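Local coordinates for uncharacterized protein (Bacteroides eggerthii, PDB 4FTD) that is of unknown function but, as a DUF4623 family member combining a six-bladed beta-propeller with an immunoglobulin-like domain, may take part in carbohydrate metabolism, at residues Ile92-His95 against Asn96-Lys99; Ala134-Tyr137 against Thr138-Ala141; Thr380-Asp383 against Ala384-Phe388; Glu419-Glu422 against Asn423-Ala427. All blocks are in the same frame, centred on the assembly; numbering follows the deposited sequence.

Contact 1 (Ile92-His95 against Asn96-Lys99); sequences IINH and NRYK
With chi1 at 64°, Asn94 places CG between its own backbone N and carbonyl carbon, and this folds the amide back under the turn to face Asn96 and Arg97. From there Asn94 OD1 receives two weak bonds, from Arg97 N at 3.2 Å and from Asn96 N at 3.4 Å, so one oxygen spans the inside of the bend. Arg97 runs alongside Asn94, its CB 3.5 Å from Asn94 OD1, while the guanidinium and amide planes stand 67° apart. At the tip, the His95 ring has Asn96 OD1 over one face, 3.6 Å from His95 CD2 and offset toward the rim. Behind the turn the backbone takes over: Asn94 N meets Arg97 O at 2.8 Å in an almost straight bond, and Ile92 and Lys99 form a hydrogen-bonded antiparallel pair. Ile93 and Tyr98, the non-hydrogen-bonded pair, meet on the other face through Ile93 CG1 and Tyr98 CB at 4.1 Å. The ammonium group of Lys99 turns away to Glu39 and to the carbonyl of Thr15. The hairpin of strands 85-93 and 98-106 belongs to the eight-stranded mixed sheet, flanked by strand 69-70, where Ala69 bonds to Ile93, and by strand 43-45.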
loop_
_atom_site.group_PDB
_atom_site.type_symbol
_atom_site.label_atom_id
_atom_site.label_comp_id
_atom_site.label_asym_id
_atom_site.label_seq_id
_atom_site.Cartn_x
_atom_site.Cartn_y
_atom_site.Cartn_z
ATOM N N ILE A 92 11.627 28.899 -41.672
ATOM C CA ILE A 92 12.785 28.790 -42.551
ATOM C C ILE A 92 12.405 29.439 -43.894
ATOM O O ILE A 92 11.252 29.331 -44.365
ATOM C CB ILE A 92 13.351 27.364 -42.583
ATOM C CG1 ILE A 92 12.421 26.429 -43.303
ATOM C CG2 ILE A 92 13.619 26.855 -41.137
ATOM C CD1 ILE A 92 13.130 25.159 -43.676
ATOM N N ILE A 93 13.345 30.175 -44.471
ATOM C CA ILE A 93 13.053 31.020 -45.628
ATOM C C ILE A 93 14.156 30.885 -46.624
ATOM O O ILE A 93 15.310 30.693 -46.252
ATOM C CB ILE A 93 13.045 32.534 -45.274
ATOM C CG1 ILE A 93 12.103 32.862 -44.135
ATOM C CG2 ILE A 93 12.632 33.419 -46.454
ATOM C CD1 ILE A 93 12.211 34.316 -43.707
ATOM N N ASN A 94 13.792 31.022 -47.888
ATOM C CA ASN A 94 14.765 31.267 -48.935
ATOM C C ASN A 94 14.335 32.347 -49.992
ATOM O O ASN A 94 13.450 33.201 -49.743
ATOM C CB ASN A 94 15.221 29.939 -49.494
ATOM C CG ASN A 94 14.139 29.202 -50.139
ATOM O OD1 ASN A 94 13.408 29.753 -50.959
ATOM N ND2 ASN A 94 14.008 27.934 -49.774
ATOM N N HIS A 95 14.981 32.324 -51.148
ATOM C CA HIS A 95 14.794 33.346 -52.167
ATOM C C HIS A 95 13.323 33.704 -52.425
ATOM O O HIS A 95 12.989 34.842 -52.792
ATOM C CB HIS A 95 15.604 33.063 -53.486
ATOM C CG HIS A 95 15.399 31.702 -54.105
ATOM N ND1 HIS A 95 15.869 30.534 -53.535
ATOM C CD2 HIS A 95 14.858 31.340 -55.298
ATOM C CE1 HIS A 95 15.582 29.509 -54.322
ATOM N NE2 HIS A 95 14.971 29.971 -55.399
ATOM N N ASN A 96 12.445 32.738 -52.261
ATOM C CA ASN A 96 11.047 33.037 -52.440
ATOM C C ASN A 96 10.067 32.038 -51.804
ATOM O O ASN A 96 8.903 32.008 -52.178
ATOM C CB ASN A 96 10.778 33.198 -53.933
ATOM C CG ASN A 96 10.977 31.920 -54.689
ATOM O OD1 ASN A 96 11.441 30.917 -54.143
ATOM N ND2 ASN A 96 10.615 31.936 -55.933
ATOM N N ARG A 97 10.549 31.210 -50.894
ATOM C CA ARG A 97 9.694 30.209 -50.255
ATOM C C ARG A 97 9.950 30.300 -48.808
ATOM O O ARG A 97 11.019 30.726 -48.407
ATOM C CB ARG A 97 10.076 28.794 -50.693
ATOM C CG ARG A 97 9.980 28.578 -52.184
ATOM C CD ARG A 97 10.255 27.141 -52.583
ATOM N NE ARG A 97 9.159 26.725 -53.442
ATOM C CZ ARG A 97 7.945 26.397 -53.004
ATOM N NH1 ARG A 97 7.655 26.391 -51.700
ATOM N NH2 ARG A 97 7.005 26.067 -53.884
ATOM N N TYR A 98 8.998 29.863 -48.018
ATOM C CA TYR A 98 9.177 29.797 -46.588
ATOM C C TYR A 98 8.345 28.628 -46.068
ATOM O O TYR A 98 7.423 28.196 -46.746
ATOM C CB TYR A 98 8.793 31.117 -45.911
ATOM C CG TYR A 98 7.319 31.376 -45.835
ATOM C CD1 TYR A 98 6.629 31.957 -46.901
ATOM C CD2 TYR A 98 6.598 31.018 -44.701
ATOM C CE1 TYR A 98 5.251 32.188 -46.843
ATOM C CE2 TYR A 98 5.216 31.229 -44.638
ATOM C CZ TYR A 98 4.557 31.838 -45.691
ATOM O OH TYR A 98 3.185 32.029 -45.606
ATOM N N LYS A 99 8.671 28.163 -44.873
ATOM C CA LYS A 99 7.968 27.049 -44.247
ATOM C C LYS A 99 7.971 27.274 -42.758
ATOM O O LYS A 99 9.002 27.579 -42.170
ATOM C CB LYS A 99 8.629 25.707 -44.579
ATOM C CG LYS A 99 7.871 24.488 -44.036
ATOM C CD LYS A 99 8.514 23.159 -44.410
ATOM C CE LYS A 99 8.220 22.737 -45.844
ATOM N NZ LYS A 99 9.086 21.596 -46.250
#

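Contact 2 (Ala134-Tyr137 against Thr138-Ala141); sequences ATNY and TRCA
A type I turn from Thr135 to Thr138 is spanned by water: a single molecule lies 2.7 Å from Thr135 O and 2.6 Å from Thr138 O, with other acceptors competing for its protons. Thr135 O and Thr138 N are 3.6 Å apart, long for a direct bond. A side chain adds a direct link. Arg139 NE donates to Asn136 O at 2.9 Å, nearly straight at 168°, and the carbonyl oxygen sits at the edge of the guanidinium, only 6° out of its plane. The arginine reaches this point with its chain extended from CG to NE, lying alongside Asn136, whose amide plane is turned 48° from the guanidinium. A second water joins the same groups, donating to Asn136 O at 3.1 Å and accepting weakly from Arg139 NH2 at 2.8 Å. Within the turn, Thr135 OG1 accepts from Tyr137 N at 3.0 Å, an ST turn. The Asn136 amide is held by Asn409, and the Thr138 hydroxyl by the carbonyl of Asp132. Arg139 is buried against Tyr190, Asn193 and Met194 of strand 190-198. Its charge therefore meets a neutral carbonyl and water on the Asn136 side, an arrangement that links the turn to the Arg139 side chain and is likely to polarise the Asn136 peptide.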
loop_
_atom_site.group_PDB
_atom_site.type_symbol
_atom_site.label_atom_id
_atom_site.label_comp_id
_atom_site.label_asym_id
_atom_site.label_seq_id
_atom_site.Cartn_x
_atom_site.Cartn_y
_atom_site.Cartn_z
ATOM N N ALA A 134 -7.293 -22.724 1.390
ATOM C CA ALA A 134 -8.460 -23.213 0.716
ATOM C C ALA A 134 -9.525 -23.619 1.717
ATOM O O ALA A 134 -10.600 -23.915 1.299
ATOM C CB ALA A 134 -8.117 -24.371 -0.196
ATOM N N THR A 135 -9.259 -23.628 3.021
ATOM C CA THR A 135 -10.296 -23.987 4.033
ATOM C C THR A 135 -10.382 -22.925 5.061
ATOM O O THR A 135 -9.516 -22.089 5.145
ATOM C CB THR A 135 -10.041 -25.340 4.737
ATOM O OG1 THR A 135 -9.111 -25.200 5.817
ATOM C CG2 THR A 135 -9.532 -26.394 3.741
ATOM N N ASN A 136 -11.413 -22.969 5.888
ATOM C CA ASN A 136 -11.506 -21.996 6.963
ATOM C C ASN A 136 -10.672 -22.377 8.189
ATOM O O ASN A 136 -10.825 -21.805 9.248
ATOM C CB ASN A 136 -12.950 -21.689 7.282
ATOM C CG ASN A 136 -13.672 -22.830 7.908
ATOM O OD1 ASN A 136 -13.099 -23.882 8.203
ATOM N ND2 ASN A 136 -14.954 -22.622 8.148
ATOM N N TYR A 137 -9.810 -23.381 8.061
ATOM C CA TYR A 137 -8.843 -23.692 9.142
ATOM C C TYR A 137 -7.635 -22.759 9.154
ATOM O O TYR A 137 -6.845 -22.806 10.060
ATOM C CB TYR A 137 -8.437 -25.182 9.116
ATOM C CG TYR A 137 -9.512 -26.004 9.769
ATOM C CD1 TYR A 137 -10.707 -26.235 9.106
ATOM C CD2 TYR A 137 -9.377 -26.481 11.062
ATOM C CE1 TYR A 137 -11.727 -26.969 9.697
ATOM C CE2 TYR A 137 -10.397 -27.208 11.677
ATOM C CZ TYR A 137 -11.580 -27.429 10.992
ATOM O OH TYR A 137 -12.609 -28.176 11.543
ATOM N N THR A 138 -7.511 -21.899 8.155
ATOM C CA THR A 138 -6.488 -20.842 8.156
ATOM C C THR A 138 -7.220 -19.545 7.872
ATOM O O THR A 138 -7.829 -19.400 6.824
ATOM C CB THR A 138 -5.434 -21.040 7.024
ATOM O OG1 THR A 138 -4.742 -22.267 7.199
ATOM C CG2 THR A 138 -4.432 -19.871 7.003
ATOM N N ARG A 139 -7.166 -18.619 8.815
ATOM C CA ARG A 139 -7.907 -17.332 8.734
ATOM C C ARG A 139 -7.016 -16.116 8.786
ATOM O O ARG A 139 -7.477 -14.972 8.776
ATOM C CB ARG A 139 -8.924 -17.274 9.862
ATOM C CG ARG A 139 -9.916 -18.397 9.767
ATOM C CD ARG A 139 -11.031 -18.292 10.790
ATOM N NE ARG A 139 -11.865 -19.504 10.656
ATOM C CZ ARG A 139 -13.021 -19.688 11.290
ATOM N NH1 ARG A 139 -13.508 -18.759 12.068
ATOM N NH2 ARG A 139 -13.688 -20.814 11.155
ATOM N N CYS A 140 -5.710 -16.340 8.775
ATOM C CA CYS A 140 -4.776 -15.257 8.883
ATOM C C CYS A 140 -3.422 -15.566 8.278
ATOM O O CYS A 140 -2.883 -16.639 8.481
ATOM C CB CYS A 140 -4.545 -14.953 10.340
ATOM S SG CYS A 140 -3.640 -13.425 10.751
ATOM N N ALA A 141 -2.879 -14.566 7.606
ATOM C CA ALA A 141 -1.526 -14.547 7.089
ATOM C C ALA A 141 -0.984 -13.129 7.252
ATOM O O ALA A 141 -1.741 -12.163 7.301
ATOM C CB ALA A 141 -1.492 -15.026 5.597
HETATM O O HOH W 1 -8.312 -19.823 4.263
HETATM O O HOH W 2 -12.685 -23.478 11.129
#

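Contact 3 (Thr380-Asp383 against Ala384-Phe388); sequences TIED and ALKKF
Glu382 OE2 receives Lys386 NZ at 2.7 Å, a hydrogen-bonded salt bridge one helical turn apart, made on the anti lone pair of the carboxylate oxygen. Both side chains are extended beyond CG and run side by side; Glu382 carries CG opposite its backbone N (chi1 -179°), whereas Lys386 has its CG beside the N (chi1 -78°), and this difference lets the two ends converge. The aliphatic part of the lysine follows, with Lys386 CE 3.9 Å from Glu382 CG. With an alanine in place of Glu382, the Lys386 ammonium is likely to lose its carboxylate mate, leaving the lysine chain freer to turn. Underneath, the helix has its regular bonds, among them Lys386 N to Glu382 O at 3.0 Å and Lys387 N to Asp383 O at 2.9 Å. The first turn is closed by a capping box: Thr380, the N-cap, takes Asp383 N on its OG1 at 3.1 Å, and Asp383 OD2 in return accepts from Thr380 N at 3.2 Å. A negative carboxylate at this end, with Glu382 close by, would be expected to suit the positive end of the helix dipole. On the buried face, Ile381 CG1 packs on Leu385 CD1 at 4.3 Å. Helix 381-390, which connects strand 369-374 to strand 398-401, lays Ile381 and Leu385 on Leu322 of strand 318-323, sets Lys386 against Tyr331 of strand 329-332, and brings the Phe388 ring edge-to-face to His394.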
loop_
_atom_site.group_PDB
_atom_site.type_symbol
_atom_site.label_atom_id
_atom_site.label_comp_id
_atom_site.label_asym_id
_atom_site.label_seq_id
_atom_site.Cartn_x
_atom_site.Cartn_y
_atom_site.Cartn_z
ATOM N N THR A 380 -3.035 16.509 7.090
ATOM C CA THR A 380 -3.200 15.443 8.062
ATOM C C THR A 380 -4.021 14.308 7.434
ATOM O O THR A 380 -4.600 14.455 6.345
ATOM C CB THR A 380 -3.932 15.981 9.280
ATOM O OG1 THR A 380 -5.261 16.354 8.889
ATOM C CG2 THR A 380 -3.206 17.231 9.837
ATOM N N ILE A 381 -4.100 13.179 8.128
ATOM C CA ILE A 381 -4.877 12.068 7.608
ATOM C C ILE A 381 -6.369 12.480 7.504
ATOM O O ILE A 381 -7.043 12.103 6.535
ATOM C CB ILE A 381 -4.644 10.753 8.414
ATOM C CG1 ILE A 381 -5.355 9.573 7.729
ATOM C CG2 ILE A 381 -5.053 10.919 9.884
ATOM C CD1 ILE A 381 -4.863 9.280 6.325
ATOM N N GLU A 382 -6.863 13.268 8.463
ATOM C CA GLU A 382 -8.248 13.765 8.410
ATOM C C GLU A 382 -8.475 14.654 7.177
ATOM O O GLU A 382 -9.490 14.525 6.501
ATOM C CB GLU A 382 -8.641 14.520 9.680
ATOM C CG GLU A 382 -10.090 15.017 9.627
ATOM C CD GLU A 382 -10.636 15.555 10.931
ATOM O OE1 GLU A 382 -10.167 15.148 12.004
ATOM O OE2 GLU A 382 -11.583 16.369 10.874
ATOM N N ASP A 383 -7.531 15.545 6.896
ATOM C CA ASP A 383 -7.593 16.369 5.676
ATOM C C ASP A 383 -7.590 15.479 4.434
ATOM O O ASP A 383 -8.352 15.705 3.494
ATOM C CB ASP A 383 -6.398 17.332 5.572
ATOM C CG ASP A 383 -6.381 18.396 6.663
ATOM O OD1 ASP A 383 -7.462 18.879 7.061
ATOM O OD2 ASP A 383 -5.272 18.764 7.111
ATOM N N ALA A 384 -6.737 14.456 4.436
ATOM C CA ALA A 384 -6.616 13.575 3.272
ATOM C C ALA A 384 -7.931 12.815 3.021
ATOM O O ALA A 384 -8.396 12.750 1.883
ATOM C CB ALA A 384 -5.429 12.640 3.425
ATOM N N LEU A 385 -8.555 12.301 4.083
ATOM C CA LEU A 385 -9.838 11.591 3.964
ATOM C C LEU A 385 -10.944 12.550 3.481
ATOM O O LEU A 385 -11.746 12.175 2.650
ATOM C CB LEU A 385 -10.230 10.909 5.274
ATOM C CG LEU A 385 -9.312 9.758 5.718
ATOM C CD1 LEU A 385 -9.566 9.364 7.160
ATOM C CD2 LEU A 385 -9.486 8.567 4.795
ATOM N N LYS A 386 -10.975 13.777 3.999
ATOM C CA LYS A 386 -11.923 14.798 3.534
ATOM C C LYS A 386 -11.745 15.088 2.055
ATOM O O LYS A 386 -12.733 15.097 1.307
ATOM C CB LYS A 386 -11.817 16.107 4.340
ATOM C CG LYS A 386 -12.492 16.025 5.696
ATOM C CD LYS A 386 -12.329 17.276 6.553
ATOM C CE LYS A 386 -12.981 17.061 7.916
ATOM N NZ LYS A 386 -12.500 18.026 8.928
ATOM N N LYS A 387 -10.495 15.296 1.632
ATOM C CA LYS A 387 -10.218 15.643 0.229
ATOM C C LYS A 387 -10.596 14.495 -0.688
ATOM O O LYS A 387 -11.173 14.735 -1.733
ATOM C CB LYS A 387 -8.778 16.118 0.021
ATOM C CG LYS A 387 -8.529 17.504 0.626
ATOM C CD LYS A 387 -7.233 18.167 0.160
ATOM C CE LYS A 387 -7.158 19.649 0.551
ATOM N NZ LYS A 387 -6.961 19.811 2.023
ATOM N N PHE A 388 -10.337 13.252 -0.269
ATOM C CA PHE A 388 -10.780 12.079 -1.017
ATOM C C PHE A 388 -12.300 12.155 -1.188
ATOM O O PHE A 388 -12.806 12.187 -2.311
ATOM C CB PHE A 388 -10.362 10.767 -0.325
ATOM C CG PHE A 388 -10.849 9.533 -1.022
ATOM C CD1 PHE A 388 -10.119 8.969 -2.061
ATOM C CD2 PHE A 388 -12.063 8.941 -0.660
ATOM C CE1 PHE A 388 -10.588 7.832 -2.723
ATOM C CE2 PHE A 388 -12.534 7.813 -1.313
ATOM C CZ PHE A 388 -11.800 7.258 -2.345
#

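Contact 4 (Glu419-Glu422 against Asn423-Ala427); sequences EKDE and NGKDA
Asp421, Asn423 and Lys420 are the residues most enclosed by this hairpin end. Asp421 fills the inside of the turn: with CG between its backbone N and carbonyl carbon (chi1 62°), its OD1 accepts from Lys425 N at 3.0 Å, the donor standing 43° out of the carboxylate plane, and weakly from Asn423 N at 2.9 Å. The other oxygen, Asp421 OD2, is reached by a water that also donates to Asp426 O. Were Asp421 replaced by an alanine, the amides of Asn423 and Lys425 would probably lose their shared acceptor, and the water one end of its bridge. Asn423 takes the outer corner, its CB 3.5 Å from Asp421 OD1 and its amide alongside the Glu422 side chain. Lys420 bends at its last torsion and reaches across to the partner arm of the hairpin: NZ donates to Gly424 O at 2.6 Å and makes a salt bridge with Asp426 OD1 at 3.1 Å, approaching that oxygen from above the carboxylate plane. Asp426 OD2 is engaged by the backbone N of Asn348. Two backbone bonds complete the end, Gly424 N to Asp421 O at 3.0 Å and Asp421 N to Lys425 O at 2.8 Å. With Gly424 at positive phi (76°), this is the classic type I turn followed by a G1 beta bulge, here joining strands 412-420 and 426-435 of one four-stranded propeller blade.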
loop_
_atom_site.group_PDB
_atom_site.type_symbol
_atom_site.label_atom_id
_atom_site.label_comp_id
_atom_site.label_asym_id
_atom_site.label_seq_id
_atom_site.Cartn_x
_atom_site.Cartn_y
_atom_site.Cartn_z
ATOM N N GLU A 419 11.270 -1.087 0.269
ATOM C CA GLU A 419 12.689 -1.296 0.023
ATOM C C GLU A 419 13.337 0.066 -0.274
ATOM O O GLU A 419 12.823 0.841 -1.095
ATOM C CB GLU A 419 12.845 -2.276 -1.160
ATOM C CG GLU A 419 14.243 -2.855 -1.379
ATOM C CD GLU A 419 14.246 -3.927 -2.473
ATOM O OE1 GLU A 419 13.679 -5.020 -2.242
ATOM O OE2 GLU A 419 14.806 -3.667 -3.562
ATOM N N LYS A 420 14.448 0.371 0.401
ATOM C CA LYS A 420 15.209 1.606 0.148
ATOM C C LYS A 420 16.458 1.307 -0.701
ATOM O O LYS A 420 16.941 0.182 -0.703
ATOM C CB LYS A 420 15.572 2.278 1.474
ATOM C CG LYS A 420 14.374 2.874 2.221
ATOM C CD LYS A 420 14.788 3.518 3.543
ATOM C CE LYS A 420 13.746 4.500 4.075
ATOM N NZ LYS A 420 13.735 5.801 3.334
ATOM N N ASP A 421 16.960 2.296 -1.446
ATOM C CA ASP A 421 18.196 2.113 -2.219
ATOM C C ASP A 421 19.429 2.332 -1.324
ATOM O O ASP A 421 19.296 2.608 -0.126
ATOM C CB ASP A 421 18.217 3.008 -3.477
ATOM C CG ASP A 421 18.174 4.502 -3.164
ATOM O OD1 ASP A 421 18.505 4.941 -2.035
ATOM O OD2 ASP A 421 17.789 5.251 -4.078
ATOM N N GLU A 422 20.621 2.195 -1.907
ATOM C CA GLU A 422 21.890 2.454 -1.198
ATOM C C GLU A 422 21.987 3.834 -0.507
ATOM O O GLU A 422 22.736 3.974 0.451
ATOM C CB GLU A 422 23.067 2.288 -2.159
ATOM C CG GLU A 422 23.047 3.258 -3.331
ATOM C CD GLU A 422 24.006 2.863 -4.434
ATOM O OE1 GLU A 422 25.111 2.369 -4.119
ATOM O OE2 GLU A 422 23.655 3.062 -5.618
ATOM N N ASN A 423 21.241 4.830 -0.998
ATOM C CA ASN A 423 21.207 6.179 -0.418
ATOM C C ASN A 423 20.100 6.436 0.612
ATOM O O ASN A 423 19.888 7.581 1.001
ATOM C CB ASN A 423 21.075 7.207 -1.543
ATOM C CG ASN A 423 22.200 7.105 -2.557
ATOM O OD1 ASN A 423 21.963 7.108 -3.756
ATOM N ND2 ASN A 423 23.424 6.994 -2.077
ATOM N N GLY A 424 19.389 5.396 1.047
ATOM C CA GLY A 424 18.284 5.538 2.015
ATOM C C GLY A 424 16.974 6.099 1.459
ATOM O O GLY A 424 16.052 6.377 2.218
ATOM N N LYS A 425 16.894 6.266 0.140
ATOM C CA LYS A 425 15.696 6.763 -0.530
ATOM C C LYS A 425 14.760 5.589 -0.877
ATOM O O LYS A 425 15.219 4.494 -1.250
ATOM C CB LYS A 425 16.083 7.514 -1.804
ATOM C CG LYS A 425 14.917 8.208 -2.492
ATOM C CD LYS A 425 15.327 8.782 -3.840
ATOM C CE LYS A 425 14.123 9.276 -4.632
ATOM N NZ LYS A 425 14.428 9.239 -6.080
ATOM N N ASP A 426 13.452 5.827 -0.795
ATOM C CA ASP A 426 12.475 4.788 -1.133
ATOM C C ASP A 426 12.674 4.370 -2.591
ATOM O O ASP A 426 12.892 5.233 -3.449
ATOM C CB ASP A 426 11.054 5.294 -0.961
ATOM C CG ASP A 426 10.692 5.582 0.476
ATOM O OD1 ASP A 426 11.400 5.135 1.403
ATOM O OD2 ASP A 426 9.652 6.234 0.662
ATOM N N ALA A 427 12.620 3.056 -2.842
ATOM C CA ALA A 427 12.849 2.481 -4.180
ATOM C C ALA A 427 11.730 1.545 -4.640
ATOM O O ALA A 427 11.323 1.608 -5.793
ATOM C CB ALA A 427 14.176 1.747 -4.217
HETATM O O HOH W 3 15.080 5.092 -5.243
#

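Overall arrangement
From the N terminus, contact 1 closes a hairpin tip in the immunoglobulin-like sheet, its centre about 58 Å from that of the chain. The remaining three lie in the propeller: contact 2 turns the loop after strand 120-125 into strand 138-143, contact 3 is the start of helix 381-390, and contact 4 closes the hairpin of strands 412-420 and 426-435. The sheet of contact 4 also takes in strand 120-125, so early and late parts of the chain meet in one blade, as in the closure of many propellers. The contacts follow in series, none nesting or crossing; contacts 3 and 4 are nearest, about 27 Å between centres.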